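Local coordinates for predicted flavin-nucleotide-binding protein from COG3576 family structurally related to pyridoxine 5'-phosphate oxidase (Lactobacillus delbrueckii subsp. bulgaricus, PDB 2HTD) that probably binds a flavin nucleotide and is a putative oxidoreductase related to pyridoxamine 5'-phosphate oxidase, at residues B[32-44]-B[54-68]. Numbering follows the deposited sequence.
With SO4 (sulfate ion), chain I.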
loop_
_atom_site.group_PDB
_atom_site.type_symbol
_atom_site.label_atom_id
_atom_site.label_comp_id
_atom_site.label_asym_id
_atom_site.label_seq_id
_atom_site.Cartn_x
_atom_site.Cartn_y
_atom_site.Cartn_z
ATOM N N GLN B 32 9.834 -14.584 5.488
ATOM C CA GLN B 32 9.347 -13.191 5.345
ATOM C C GLN B 32 10.459 -12.202 4.952
ATOM O O GLN B 32 10.252 -11.281 4.163
ATOM C CB GLN B 32 8.685 -12.747 6.651
ATOM C CG GLN B 32 7.361 -13.476 6.866
ATOM C CD GLN B 32 6.841 -13.406 8.257
ATOM O OE1 GLN B 32 7.550 -13.018 9.191
ATOM N NE2 GLN B 32 5.587 -13.840 8.423
ATOM N N VAL B 33 11.636 -12.424 5.529
ATOM C CA VAL B 33 12.811 -11.687 5.098
ATOM C C VAL B 33 13.021 -11.847 3.597
ATOM O O VAL B 33 13.251 -10.880 2.863
ATOM C CB VAL B 33 14.068 -12.184 5.849
ATOM C CG1 VAL B 33 15.326 -11.661 5.126
ATOM C CG2 VAL B 33 14.062 -11.758 7.325
ATOM N N ASN B 34 12.917 -13.065 3.100
ATOM C CA ASN B 34 13.088 -13.266 1.652
ATOM C C ASN B 34 11.981 -12.678 0.819
ATOM O O ASN B 34 12.229 -12.193 -0.283
ATOM C CB ASN B 34 13.282 -14.737 1.363
ATOM C CG ASN B 34 14.649 -15.205 1.781
ATOM O OD1 ASN B 34 15.609 -14.427 1.757
ATOM N ND2 ASN B 34 14.762 -16.481 2.146
ATOM N N LEU B 35 10.764 -12.622 1.344
ATOM C CA LEU B 35 9.736 -11.841 0.637
ATOM C C LEU B 35 10.119 -10.371 0.409
ATOM O O LEU B 35 9.952 -9.851 -0.694
ATOM C CB LEU B 35 8.382 -11.890 1.355
ATOM C CG LEU B 35 7.530 -13.139 1.111
ATOM C CD1 LEU B 35 6.388 -13.239 2.130
ATOM C CD2 LEU B 35 6.946 -13.117 -0.300
ATOM N N PHE B 36 10.607 -9.732 1.486
ATOM C CA PHE B 36 11.064 -8.360 1.425
ATOM C C PHE B 36 12.254 -8.174 0.519
ATOM O O PHE B 36 12.309 -7.191 -0.209
ATOM C CB PHE B 36 11.359 -7.744 2.809
ATOM C CG PHE B 36 10.135 -7.261 3.525
ATOM C CD1 PHE B 36 9.477 -6.111 3.126
ATOM C CD2 PHE B 36 9.616 -8.001 4.567
ATOM C CE1 PHE B 36 8.330 -5.696 3.786
ATOM C CE2 PHE B 36 8.473 -7.588 5.217
ATOM C CZ PHE B 36 7.835 -6.429 4.829
ATOM N N LYS B 37 13.162 -9.125 0.530
ATOM C CA LYS B 37 14.344 -9.043 -0.322
ATOM C C LYS B 37 14.044 -9.189 -1.812
ATOM O O LYS B 37 14.705 -8.539 -2.626
ATOM C CB LYS B 37 15.373 -10.091 0.093
ATOM C CG LYS B 37 16.077 -9.749 1.348
ATOM C CD LYS B 37 17.194 -10.784 1.618
ATOM C CE LYS B 37 17.922 -10.480 2.900
ATOM N NZ LYS B 37 18.890 -11.558 3.268
ATOM N N ASN B 38 13.093 -10.057 -2.151
ATOM C CA ASN B 38 12.938 -10.594 -3.508
ATOM C C ASN B 38 11.814 -9.959 -4.301
ATOM O O ASN B 38 11.650 -10.231 -5.507
ATOM C CB ASN B 38 12.656 -12.109 -3.463
ATOM C CG ASN B 38 13.844 -12.930 -2.924
ATOM O OD1 ASN B 38 14.957 -12.431 -2.763
ATOM N ND2 ASN B 38 13.583 -14.189 -2.631
ATOM N N ASN B 39 10.987 -9.159 -3.647
ATOM C CA ASN B 39 9.837 -8.563 -4.323
ATOM C C ASN B 39 9.817 -7.056 -4.173
ATOM O O ASN B 39 10.431 -6.496 -3.276
ATOM C CB ASN B 39 8.535 -9.161 -3.759
ATOM C CG ASN B 39 8.415 -10.609 -4.026
ATOM O OD1 ASN B 39 8.037 -11.012 -5.137
ATOM N ND2 ASN B 39 8.784 -11.446 -3.027
ATOM N N LEU B 40 9.111 -6.383 -5.092
ATOM C CA LEU B 40 8.916 -4.976 -5.017
ATOM C C LEU B 40 8.020 -4.704 -3.820
ATOM O O LEU B 40 6.902 -5.242 -3.729
ATOM C CB LEU B 40 8.242 -4.469 -6.305
ATOM C CG LEU B 40 7.967 -2.970 -6.376
ATOM C CD1 LEU B 40 9.222 -2.096 -6.177
ATOM C CD2 LEU B 40 7.281 -2.664 -7.705
ATOM N N VAL B 41 8.509 -3.897 -2.885
ATOM C CA VAL B 41 7.783 -3.561 -1.654
ATOM C C VAL B 41 6.930 -2.317 -1.875
ATOM O O VAL B 41 7.362 -1.365 -2.526
ATOM C CB VAL B 41 8.796 -3.378 -0.508
ATOM C CG1 VAL B 41 8.148 -2.915 0.806
ATOM C CG2 VAL B 41 9.497 -4.724 -0.351
ATOM N N TYR B 42 5.730 -2.331 -1.286
ATOM C CA TYR B 42 4.849 -1.158 -1.279
ATOM C C TYR B 42 4.737 -0.639 0.123
ATOM O O TYR B 42 4.720 -1.416 1.084
ATOM C CB TYR B 42 3.444 -1.470 -1.840
ATOM C CG TYR B 42 3.437 -1.472 -3.317
ATOM C CD1 TYR B 42 4.054 -2.506 -4.038
ATOM C CD2 TYR B 42 2.857 -0.451 -4.041
ATOM C CE1 TYR B 42 4.087 -2.480 -5.419
ATOM C CE2 TYR B 42 2.899 -0.419 -5.394
ATOM C CZ TYR B 42 3.499 -1.440 -6.098
ATOM O OH TYR B 42 3.458 -1.303 -7.470
ATOM N N LEU B 43 4.719 0.673 0.249
ATOM C CA LEU B 43 4.735 1.370 1.520
ATOM C C LEU B 43 3.545 2.303 1.626
ATOM O O LEU B 43 3.191 2.968 0.669
ATOM C CB LEU B 43 6.043 2.156 1.630
ATOM C CG LEU B 43 6.434 3.155 2.688
ATOM C CD1 LEU B 43 7.943 3.310 2.607
ATOM C CD2 LEU B 43 5.770 4.503 2.476
ATOM N N ALA B 44 2.982 2.389 2.827
ATOM C CA ALA B 44 1.818 3.211 3.098
ATOM C C ALA B 44 2.096 4.082 4.295
ATOM O O ALA B 44 2.753 3.640 5.251
ATOM C CB ALA B 44 0.574 2.346 3.352
ATOM N N VAL B 54 -0.178 5.549 -0.593
ATOM C CA VAL B 54 0.550 4.267 -0.870
ATOM C C VAL B 54 1.359 4.364 -2.150
ATOM O O VAL B 54 0.932 4.993 -3.130
ATOM C CB VAL B 54 -0.454 3.041 -0.956
ATOM C CG1 VAL B 54 -1.516 3.280 -2.009
ATOM C CG2 VAL B 54 0.272 1.701 -1.193
ATOM N N GLY B 55 2.525 3.743 -2.140
ATOM C CA GLY B 55 3.377 3.709 -3.330
ATOM C C GLY B 55 4.497 2.681 -3.181
ATOM O O GLY B 55 4.785 2.205 -2.101
ATOM N N PRO B 56 5.122 2.322 -4.304
ATOM C CA PRO B 56 6.198 1.352 -4.382
ATOM C C PRO B 56 7.516 1.908 -3.834
ATOM O O PRO B 56 7.743 3.117 -3.971
ATOM C CB PRO B 56 6.311 1.105 -5.886
ATOM C CG PRO B 56 5.832 2.398 -6.585
ATOM C CD PRO B 56 4.758 2.887 -5.632
ATOM N N LYS B 57 8.366 1.071 -3.222
ATOM C CA LYS B 57 9.721 1.477 -2.826
ATOM C C LYS B 57 10.740 0.419 -3.242
ATOM O O LYS B 57 10.913 -0.579 -2.575
ATOM C CB LYS B 57 9.837 1.713 -1.309
ATOM C CG LYS B 57 9.236 3.011 -0.848
ATOM C CD LYS B 57 10.058 4.262 -1.263
ATOM C CE LYS B 57 9.253 5.552 -0.957
ATOM N NZ LYS B 57 9.886 6.853 -1.365
ATOM N N GLY B 58 11.412 0.666 -4.352
ATOM C CA GLY B 58 12.367 -0.291 -4.898
ATOM C C GLY B 58 13.623 -0.520 -4.074
ATOM O O GLY B 58 14.289 -1.550 -4.209
ATOM N N SER B 59 13.980 0.454 -3.236
ATOM C CA SER B 59 15.265 0.389 -2.494
ATOM C C SER B 59 15.187 -0.275 -1.129
ATOM O O SER B 59 16.146 -0.200 -0.359
ATOM C CB SER B 59 15.825 1.783 -2.319
ATOM O OG SER B 59 14.911 2.564 -1.603
HETATM N N MSE B 60 14.071 -0.927 -0.807
HETATM C CA MSE B 60 13.909 -1.563 0.492
HETATM C C MSE B 60 14.910 -2.674 0.695
HETATM O O MSE B 60 15.150 -3.466 -0.220
HETATM C CB MSE B 60 12.491 -2.145 0.616
HETATM C CG MSE B 60 12.066 -2.489 2.033
HETATM SE SE MSE B 60 11.886 -0.980 3.121
HETATM C CE MSE B 60 10.778 0.076 2.076
ATOM N N THR B 61 15.533 -2.702 1.865
ATOM C CA THR B 61 16.344 -3.813 2.311
ATOM C C THR B 61 16.048 -4.198 3.747
ATOM O O THR B 61 15.390 -3.469 4.496
ATOM C CB THR B 61 17.842 -3.518 2.167
ATOM O OG1 THR B 61 18.241 -2.536 3.114
ATOM C CG2 THR B 61 18.171 -3.009 0.779
ATOM N N VAL B 62 16.573 -5.360 4.132
ATOM C CA VAL B 62 16.348 -5.914 5.437
ATOM C C VAL B 62 17.665 -5.810 6.162
ATOM O O VAL B 62 18.685 -6.332 5.686
ATOM C CB VAL B 62 15.909 -7.398 5.352
ATOM C CG1 VAL B 62 15.710 -7.941 6.757
ATOM C CG2 VAL B 62 14.622 -7.524 4.499
ATOM N N LEU B 63 17.682 -5.111 7.303
ATOM C CA LEU B 63 18.900 -5.007 8.095
ATOM C C LEU B 63 19.047 -6.197 9.039
ATOM O O LEU B 63 20.120 -6.713 9.252
ATOM C CB LEU B 63 18.927 -3.712 8.905
ATOM C CG LEU B 63 18.839 -2.440 8.064
ATOM C CD1 LEU B 63 18.873 -1.242 9.008
ATOM C CD2 LEU B 63 19.980 -2.409 7.103
ATOM N N ASP B 64 17.938 -6.604 9.613
ATOM C CA ASP B 64 17.858 -7.713 10.533
ATOM C C ASP B 64 16.341 -8.003 10.678
ATOM O O ASP B 64 15.502 -7.272 10.149
ATOM C CB ASP B 64 18.551 -7.371 11.856
ATOM C CG ASP B 64 17.962 -6.145 12.523
ATOM O OD1 ASP B 64 16.761 -6.180 12.892
ATOM O OD2 ASP B 64 18.700 -5.142 12.673
ATOM N N PRO B 65 15.974 -9.098 11.341
ATOM C CA PRO B 65 14.569 -9.514 11.389
ATOM C C PRO B 65 13.587 -8.480 11.938
ATOM O O PRO B 65 12.394 -8.604 11.667
ATOM C CB PRO B 65 14.604 -10.754 12.300
ATOM C CG PRO B 65 15.982 -11.278 12.136
ATOM C CD PRO B 65 16.844 -10.059 12.028
ATOM N N SER B 66 14.078 -7.459 12.652
ATOM C CA SER B 66 13.177 -6.410 13.161
ATOM C C SER B 66 13.403 -5.040 12.574
ATOM O O SER B 66 12.798 -4.075 13.065
ATOM C CB SER B 66 13.323 -6.315 14.674
ATOM O OG SER B 66 13.063 -7.573 15.276
ATOM N N HIS B 67 14.272 -4.929 11.567
ATOM C CA HIS B 67 14.610 -3.631 10.963
ATOM C C HIS B 67 14.800 -3.666 9.467
ATOM O O HIS B 67 15.518 -4.493 8.933
ATOM C CB HIS B 67 15.884 -3.050 11.585
ATOM C CG HIS B 67 15.782 -2.838 13.054
ATOM N ND1 HIS B 67 16.029 -3.845 13.951
ATOM C CD2 HIS B 67 15.379 -1.772 13.780
ATOM C CE1 HIS B 67 15.843 -3.395 15.178
ATOM N NE2 HIS B 67 15.432 -2.143 15.100
ATOM N N LEU B 68 14.171 -2.709 8.784
ATOM C CA LEU B 68 14.301 -2.516 7.371
ATOM C C LEU B 68 14.897 -1.160 7.092
ATOM O O LEU B 68 15.005 -0.338 7.983
ATOM C CB LEU B 68 12.936 -2.601 6.684
ATOM C CG LEU B 68 12.134 -3.874 7.027
ATOM C CD1 LEU B 68 10.670 -3.686 6.649
ATOM C CD2 LEU B 68 12.713 -5.064 6.343
HETATM S S SO4 I . 13.017 3.838 -4.817
HETATM O O1 SO4 I . 14.165 3.448 -5.656
HETATM O O2 SO4 I . 12.812 5.307 -4.877
HETATM O O3 SO4 I . 11.763 3.347 -5.449
HETATM O O4 SO4 I . 13.189 3.356 -3.439
HETATM O O HOH W 1 11.254 -3.133 -3.155
#
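Tyr42 and Pro56 pair across the antiparallel beta hairpin of strands 41-46 and 52-57, at a sheet edge within this chain. Lys57 N gives Val41 O a nearly straight hydrogen bond of 2.7 Å. Leu43 N to Gly55 O (2.8 Å) and Gly55 N to Leu43 O (3.0 Å) continue the ladder. A water accepts from Val41 N and donates to Lys57 O.

Pro56 CB lies over one Tyr42 ring face, 4.0 Å from its centroid, in a CH-pi contact. Val54 CG2 sits at the ring edge, and the ring stacks on Tyr42 of the second subunit. On the face of Val41 and Leu43, Leu43 CD1 meets Lys57 CG at 3.7 Å. The Lys57 chain bends at chi2 (-72°), and NZ pairs with Glu72. Met60, a selenomethionine, crosses Val41 at about a right angle (CB to CB 4.1 Å).

Helix 30-38 rests on Val62, whose CG2 touches Phe36 CB at 3.7 Å while CG1 meets both methyls of Val33. Leu68 CD1 lies 4.2 Å above one Phe36 ring face, toward its rim.

Backbone bonds thus hold the hairpin; the helix meets 54-68 by apolar contacts. The sheet face of Tyr42, Ala44 and Val54 packs on the second subunit.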